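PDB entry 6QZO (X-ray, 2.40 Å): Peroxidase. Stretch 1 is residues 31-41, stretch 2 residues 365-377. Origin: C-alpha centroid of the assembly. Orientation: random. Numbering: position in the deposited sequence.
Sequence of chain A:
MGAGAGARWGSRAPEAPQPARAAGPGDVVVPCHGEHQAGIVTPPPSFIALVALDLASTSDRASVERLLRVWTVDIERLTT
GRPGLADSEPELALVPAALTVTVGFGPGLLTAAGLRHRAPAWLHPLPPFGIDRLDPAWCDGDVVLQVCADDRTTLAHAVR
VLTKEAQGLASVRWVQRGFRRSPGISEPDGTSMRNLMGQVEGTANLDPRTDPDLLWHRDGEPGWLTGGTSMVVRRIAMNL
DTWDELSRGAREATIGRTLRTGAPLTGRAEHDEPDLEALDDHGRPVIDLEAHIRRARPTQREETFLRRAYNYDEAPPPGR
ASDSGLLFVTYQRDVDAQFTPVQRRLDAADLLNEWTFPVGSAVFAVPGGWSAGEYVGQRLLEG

Stretch 1 (31-41) PCHGEHQAGIV
Stretch 2 (365-377) AVPGGWSAGEYVG

Two segments of one chain, far apart in sequence, meet in an antiparallel sense, with 549 Å² buried between them, both sides summed. Residues 31-41 form no regular helix or strand; residues 365-377 leave a strand at Val366 and continue as loop and turn. The register is fixed by His36 CA over Gly369 CA at 3.8 Å and His33 CA near Ser371 CA at 5.2 Å.

Gln37 (phi/psi -65/144) is the most covered residue. Its CB points sideways, but chi1 m (-71°), chi2 t (-165°) and chi3 75° carry the amide to stretch 2, where NE2 donates a hydrogen bond to Pro367 O (3.0 Å, 167° at hydrogen). The amide thus satisfies a buried carbonyl, while OE1 lies 3.7 Å from Val376 CG2 and is hydrogen-bonded elsewhere in the structure. The CG methylene also packs: Gln37 CG is 3.7 Å from Gly368 O and 4.3 Å from Trp370 CZ3, at the edge of the ring. Beside the Gln37 side chain, Ile40 (m, t) and Val366 (t) point toward each other's stretch and close an apolar contact, Ile40 CD1 to Val366 CG1, 4.0 Å.

Trp370 is extended (-153/163). Its CB points away, yet chi1 p (80°) and chi2 97° bring the indole back across stretch 1. Over one face lie Cys32 O, 3.9 Å from Trp370 CZ3, and His33 CD2, 3.5 Å from Trp370 NE1. His33 (-95/140; chi1 m, chi2 124°) presents its imidazole edge to the indole face, offset, with planes at 88° and the centroids of the imidazole and the five-membered indole ring 4.9 Å apart. Ala372 N lies over one imidazole face, 3.8 Å from His33 CD2. Cys32 (chi1 p) sets SG oblique to the six-membered indole ring, 5.3 Å from its centroid and 45° off the ring normal.

Backbone bonds link these side-chain contacts. Gly34 N, in a fully extended residue (170/-178), donates to Trp370 O (3.2 Å, 142°), and that oxygen also receives a CA-H contact from His33 CA at 3.2 Å. Gly369 N donates to Glu35 O (3.0 Å, 152°), and Gly369 CA sits 3.3 Å from Gly34 O in a second CA-H...O contact. Gly369 (-74/-174) suits this close approach: a CB would point toward stretch 1 and fall 2.1 Å from Gly34 O and 2.6 Å from His36 O.

At the end of the contact, a type II beta turn from Ser371 to Glu374, whose first residues still touch His33, is closed by a hydrogen bond from Glu374 N to Ser371 O (2.9 Å), with Gly373 at phi/psi 99/-8.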

ATOM      1  N   PRO A  31      -5.457  23.348   2.399  1.00 22.19           N
ATOM      2  CA  PRO A  31      -6.804  23.908   2.444  1.00 22.65           C
ATOM      3  C   PRO A  31      -7.680  23.217   1.393  1.00 22.69           C
ATOM      4  O   PRO A  31      -7.220  23.023   0.268  1.00 23.32           O
ATOM      5  CB  PRO A  31      -6.622  25.406   2.146  1.00 23.23           C
ATOM      6  CG  PRO A  31      -5.165  25.660   2.513  1.00 23.57           C
ATOM      7  CD  PRO A  31      -4.441  24.379   2.131  1.00 22.72           C
ATOM      8  N   CYS A  32      -8.887  22.822   1.785  1.00 22.67           N
ATOM      9  CA  CYS A  32      -9.871  22.162   0.895  1.00 22.82           C
ATOM     10  C   CYS A  32     -10.751  23.216   0.188  1.00 23.33           C
ATOM     11  O   CYS A  32     -11.399  22.846  -0.801  1.00 22.72           O
ATOM     12  CB  CYS A  32     -10.724  21.189   1.699  1.00 22.47           C
ATOM     13  SG  CYS A  32     -11.728  21.996   2.974  1.00 23.20           S
ATOM     14  N   HIS A  33     -10.725  24.469   0.660  1.00 24.43           N
ATOM     15  CA  HIS A  33     -11.466  25.618   0.080  1.00 25.41           C
ATOM     16  C   HIS A  33     -10.592  26.411  -0.894  1.00 25.67           C
ATOM     17  O   HIS A  33      -9.398  26.639  -0.590  1.00 26.97           O
ATOM     18  CB  HIS A  33     -11.983  26.562   1.176  1.00 26.38           C
ATOM     19  CG  HIS A  33     -12.933  25.905   2.113  1.00 26.13           C
ATOM     20  ND1 HIS A  33     -12.723  25.890   3.477  1.00 26.68           N
ATOM     21  CD2 HIS A  33     -14.063  25.209   1.892  1.00 26.10           C
ATOM     22  CE1 HIS A  33     -13.698  25.227   4.062  1.00 26.58           C
ATOM     23  NE2 HIS A  33     -14.541  24.799   3.109  1.00 26.36           N
ATOM     24  N   GLY A  34     -11.186  26.836  -2.002  1.00 25.68           N
ATOM     25  CA  GLY A  34     -10.571  27.774  -2.959  1.00 26.34           C
ATOM     26  C   GLY A  34     -11.393  27.858  -4.235  1.00 26.38           C
ATOM     27  O   GLY A  34     -12.445  27.202  -4.299  1.00 25.57           O
ATOM     28  N   GLU A  35     -10.926  28.652  -5.200  1.00 27.10           N
ATOM     29  CA  GLU A  35     -11.411  28.706  -6.604  1.00 27.13           C
ATOM     30  C   GLU A  35     -11.522  27.271  -7.144  1.00 25.93           C
ATOM     31  O   GLU A  35     -12.515  26.976  -7.832  1.00 25.77           O
ATOM     32  CB  GLU A  35     -10.464  29.588  -7.442  1.00 28.19           C
ATOM     33  CG  GLU A  35     -10.969  29.883  -8.847  1.00 28.88           C
ATOM     34  CD  GLU A  35     -10.258  31.002  -9.597  1.00 30.14           C
ATOM     35  OE1 GLU A  35      -9.191  31.427  -9.149  1.00 30.40           O
ATOM     36  OE2 GLU A  35     -10.711  31.344 -10.707  1.00 31.21           O
ATOM     37  N   HIS A  36     -10.558  26.401  -6.832  1.00 25.05           N
ATOM     38  CA  HIS A  36     -10.513  25.003  -7.351  1.00 24.20           C
ATOM     39  C   HIS A  36     -10.523  24.003  -6.196  1.00 23.51           C
ATOM     40  O   HIS A  36     -10.169  24.396  -5.070  1.00 24.31           O
ATOM     41  CB  HIS A  36      -9.269  24.796  -8.218  1.00 24.11           C
ATOM     42  CG  HIS A  36      -8.945  25.942  -9.122  1.00 24.65           C
ATOM     43  ND1 HIS A  36      -9.656  26.195 -10.278  1.00 24.78           N
ATOM     44  CD2 HIS A  36      -7.966  26.872  -9.064  1.00 25.37           C
ATOM     45  CE1 HIS A  36      -9.128  27.234 -10.895  1.00 25.71           C
ATOM     46  NE2 HIS A  36      -8.088  27.673 -10.162  1.00 25.93           N
ATOM     47  N   GLN A  37     -10.896  22.755  -6.470  1.00 22.64           N
ATOM     48  CA  GLN A  37     -10.710  21.621  -5.526  1.00 21.91           C
ATOM     49  C   GLN A  37      -9.204  21.408  -5.341  1.00 21.74           C
ATOM     50  O   GLN A  37      -8.456  21.614  -6.302  1.00 22.41           O
ATOM     51  CB  GLN A  37     -11.360  20.339  -6.047  1.00 21.39           C
ATOM     52  CG  GLN A  37     -12.886  20.355  -6.022  1.00 21.31           C
ATOM     53  CD  GLN A  37     -13.485  18.984  -6.203  1.00 20.68           C
ATOM     54  OE1 GLN A  37     -13.467  18.157  -5.292  1.00 20.66           O
ATOM     55  NE2 GLN A  37     -14.026  18.734  -7.384  1.00 20.71           N
ATOM     56  N   ALA A  38      -8.768  21.035  -4.139  1.00 21.27           N
ATOM     57  CA  ALA A  38      -7.369  20.638  -3.868  1.00 20.54           C
ATOM     58  C   ALA A  38      -7.167  19.236  -4.448  1.00 19.53           C
ATOM     59  O   ALA A  38      -8.181  18.592  -4.792  1.00 19.51           O
ATOM     60  CB  ALA A  38      -7.106  20.680  -2.386  1.00 20.86           C
ATOM     61  N   GLY A  39      -5.916  18.793  -4.571  1.00 18.52           N
ATOM     62  CA  GLY A  39      -5.585  17.423  -4.998  1.00 17.74           C
ATOM     63  C   GLY A  39      -5.377  17.330  -6.489  1.00 17.45           C
ATOM     64  O   GLY A  39      -5.296  16.201  -6.996  1.00 16.82           O
ATOM     65  N   ILE A  40      -5.283  18.485  -7.161  1.00 17.63           N
ATOM     66  CA  ILE A  40      -5.076  18.593  -8.635  1.00 17.59           C
ATOM     67  C   ILE A  40      -3.742  19.295  -8.888  1.00 17.92           C
ATOM     68  O   ILE A  40      -2.829  18.617  -9.422  1.00 17.76           O
ATOM     69  CB  ILE A  40      -6.275  19.277  -9.309  1.00 17.28           C
ATOM     70  CG1 ILE A  40      -7.566  18.504  -9.018  1.00 16.93           C
ATOM     71  CG2 ILE A  40      -6.047  19.418 -10.797  1.00 17.27           C
ATOM     72  CD1 ILE A  40      -8.832  19.306  -9.261  1.00 17.05           C
ATOM     73  N   VAL A  41      -3.613  20.568  -8.499  1.00 18.47           N
ATOM     74  CA  VAL A  41      -2.327  21.319  -8.629  1.00 19.09           C
ATOM     75  C   VAL A  41      -1.548  21.213  -7.318  1.00 19.16           C
ATOM     76  O   VAL A  41      -0.351  21.547  -7.320  1.00 20.17           O
ATOM     77  CB  VAL A  41      -2.559  22.773  -9.082  1.00 19.96           C
ATOM     78  CG1 VAL A  41      -1.369  23.688  -8.868  1.00 20.76           C
ATOM     79  CG2 VAL A  41      -2.964  22.757 -10.551  1.00 20.10           C
ATOM     80  N   ALA A 365     -16.140  14.400 -14.664  1.00 13.15           N
ATOM     81  CA  ALA A 365     -16.219  15.878 -14.622  1.00 13.64           C
ATOM     82  C   ALA A 365     -15.965  16.296 -13.178  1.00 13.76           C
ATOM     83  O   ALA A 365     -16.593  15.727 -12.280  1.00 13.82           O
ATOM     84  CB  ALA A 365     -17.565  16.332 -15.108  1.00 13.99           C
ATOM     85  N   VAL A 366     -15.063  17.242 -12.980  1.00 14.14           N
ATOM     86  CA  VAL A 366     -14.603  17.672 -11.639  1.00 14.36           C
ATOM     87  C   VAL A 366     -15.163  19.064 -11.381  1.00 15.34           C
ATOM     88  O   VAL A 366     -14.763  20.033 -12.033  1.00 15.71           O
ATOM     89  CB  VAL A 366     -13.064  17.624 -11.578  1.00 14.05           C
ATOM     90  CG1 VAL A 366     -12.525  18.139 -10.253  1.00 14.15           C
ATOM     91  CG2 VAL A 366     -12.568  16.208 -11.847  1.00 13.53           C
ATOM     92  N   PRO A 367     -16.115  19.213 -10.432  1.00 15.91           N
ATOM     93  CA  PRO A 367     -16.608  20.528 -10.062  1.00 16.61           C
ATOM     94  C   PRO A 367     -15.461  21.454  -9.663  1.00 17.19           C
ATOM     95  O   PRO A 367     -14.367  20.969  -9.322  1.00 17.62           O
ATOM     96  CB  PRO A 367     -17.504  20.288  -8.842  1.00 16.59           C
ATOM     97  CG  PRO A 367     -17.882  18.833  -8.925  1.00 16.19           C
ATOM     98  CD  PRO A 367     -16.759  18.141  -9.665  1.00 15.74           C
ATOM     99  N   GLY A 368     -15.746  22.756  -9.693  1.00 17.77           N
ATOM    100  CA  GLY A 368     -14.858  23.795  -9.163  1.00 18.16           C
ATOM    101  C   GLY A 368     -14.784  23.661  -7.661  1.00 18.25           C
ATOM    102  O   GLY A 368     -15.451  22.766  -7.129  1.00 18.33           O
ATOM    103  N   GLY A 369     -13.992  24.508  -7.018  1.00 18.63           N
ATOM    104  CA  GLY A 369     -13.866  24.553  -5.555  1.00 18.59           C
ATOM    105  C   GLY A 369     -15.090  25.195  -4.913  1.00 18.84           C
ATOM    106  O   GLY A 369     -16.082  25.494  -5.636  1.00 18.78           O
ATOM    107  N   TRP A 370     -15.011  25.386  -3.596  1.00 18.82           N
ATOM    108  CA  TRP A 370     -16.096  25.933  -2.754  1.00 19.04           C
ATOM    109  C   TRP A 370     -15.471  26.608  -1.533  1.00 19.07           C
ATOM    110  O   TRP A 370     -14.266  26.369  -1.280  1.00 18.53           O
ATOM    111  CB  TRP A 370     -17.100  24.828  -2.391  1.00 18.91           C
ATOM    112  CG  TRP A 370     -16.701  23.928  -1.265  1.00 18.76           C
ATOM    113  CD1 TRP A 370     -17.089  24.036   0.042  1.00 18.97           C
ATOM    114  CD2 TRP A 370     -15.916  22.726  -1.352  1.00 18.29           C
ATOM    115  NE1 TRP A 370     -16.556  23.013   0.783  1.00 18.70           N
ATOM    116  CE2 TRP A 370     -15.839  22.186  -0.043  1.00 18.14           C
ATOM    117  CE3 TRP A 370     -15.237  22.071  -2.388  1.00 17.89           C
ATOM    118  CZ2 TRP A 370     -15.114  21.031   0.247  1.00 17.56           C
ATOM    119  CZ3 TRP A 370     -14.530  20.924  -2.102  1.00 17.31           C
ATOM    120  CH2 TRP A 370     -14.464  20.418  -0.798  1.00 17.22           C
ATOM    121  N   SER A 371     -16.267  27.448  -0.864  1.00 19.38           N
ATOM    122  CA  SER A 371     -15.895  28.246   0.330  1.00 19.92           C
ATOM    123  C   SER A 371     -16.728  27.789   1.519  1.00 19.89           C
ATOM    124  O   SER A 371     -17.754  27.118   1.301  1.00 19.59           O
ATOM    125  CB  SER A 371     -16.104  29.715   0.081  1.00 20.57           C
ATOM    126  OG  SER A 371     -15.237  30.158  -0.943  1.00 20.69           O
ATOM    127  N   ALA A 372     -16.300  28.172   2.720  1.00 20.28           N
ATOM    128  CA  ALA A 372     -16.996  27.874   3.990  1.00 20.42           C
ATOM    129  C   ALA A 372     -18.495  28.111   3.783  1.00 20.75           C
ATOM    130  O   ALA A 372     -18.836  29.231   3.393  1.00 21.62           O
ATOM    131  CB  ALA A 372     -16.428  28.746   5.085  1.00 20.99           C
ATOM    132  N   GLY A 373     -19.335  27.086   3.975  1.00 20.38           N
ATOM    133  CA  GLY A 373     -20.804  27.199   3.891  1.00 20.80           C
ATOM    134  C   GLY A 373     -21.382  26.742   2.557  1.00 20.68           C
ATOM    135  O   GLY A 373     -22.599  26.632   2.460  1.00 20.94           O
ATOM    136  N   GLU A 374     -20.538  26.461   1.563  1.00 20.55           N
ATOM    137  CA  GLU A 374     -20.956  25.844   0.281  1.00 20.40           C
ATOM    138  C   GLU A 374     -20.723  24.331   0.381  1.00 20.02           C
ATOM    139  O   GLU A 374     -20.250  23.879   1.429  1.00 19.96           O
ATOM    140  CB  GLU A 374     -20.214  26.516  -0.878  1.00 20.37           C
ATOM    141  CG  GLU A 374     -20.491  28.012  -0.992  1.00 21.20           C
ATOM    142  CD  GLU A 374     -19.709  28.746  -2.079  1.00 21.50           C
ATOM    143  OE1 GLU A 374     -18.790  28.148  -2.676  1.00 20.90           O
ATOM    144  OE2 GLU A 374     -20.074  29.907  -2.390  1.00 22.21           O
ATOM    145  N   TYR A 375     -21.059  23.579  -0.664  1.00 20.35           N
ATOM    146  CA  TYR A 375     -20.772  22.125  -0.775  1.00 20.18           C
ATOM    147  C   TYR A 375     -20.322  21.793  -2.202  1.00 20.54           C
ATOM    148  O   TYR A 375     -20.704  22.489  -3.166  1.00 21.48           O
ATOM    149  CB  TYR A 375     -21.968  21.303  -0.302  1.00 20.30           C
ATOM    150  CG  TYR A 375     -23.166  21.306  -1.214  1.00 20.62           C
ATOM    151  CD1 TYR A 375     -23.294  20.372  -2.228  1.00 20.49           C
ATOM    152  CD2 TYR A 375     -24.194  22.210  -1.036  1.00 21.38           C
ATOM    153  CE1 TYR A 375     -24.405  20.342  -3.049  1.00 20.87           C
ATOM    154  CE2 TYR A 375     -25.316  22.197  -1.852  1.00 21.65           C
ATOM    155  CZ  TYR A 375     -25.423  21.258  -2.858  1.00 21.41           C
ATOM    156  OH  TYR A 375     -26.517  21.245  -3.669  1.00 21.87           O
ATOM    157  N   VAL A 376     -19.484  20.765  -2.327  1.00 20.84           N
ATOM    158  CA  VAL A 376     -18.847  20.385  -3.613  1.00 20.98           C
ATOM    159  C   VAL A 376     -19.961  19.973  -4.589  1.00 21.83           C
ATOM    160  O   VAL A 376     -20.803  19.139  -4.217  1.00 21.46           O
ATOM    161  CB  VAL A 376     -17.787  19.291  -3.424  1.00 20.54           C
ATOM    162  CG1 VAL A 376     -18.399  17.976  -2.951  1.00 20.63           C
ATOM    163  CG2 VAL A 376     -16.973  19.087  -4.693  1.00 20.05           C
ATOM    164  N   GLY A 377     -19.972  20.582  -5.783  1.00 23.02           N
ATOM    165  CA  GLY A 377     -20.894  20.238  -6.879  1.00 23.99           C
ATOM    166  C   GLY A 377     -22.205  20.989  -6.765  1.00 25.07           C
ATOM    167  O   GLY A 377     -23.127  20.715  -7.549  1.00 25.21           O
TER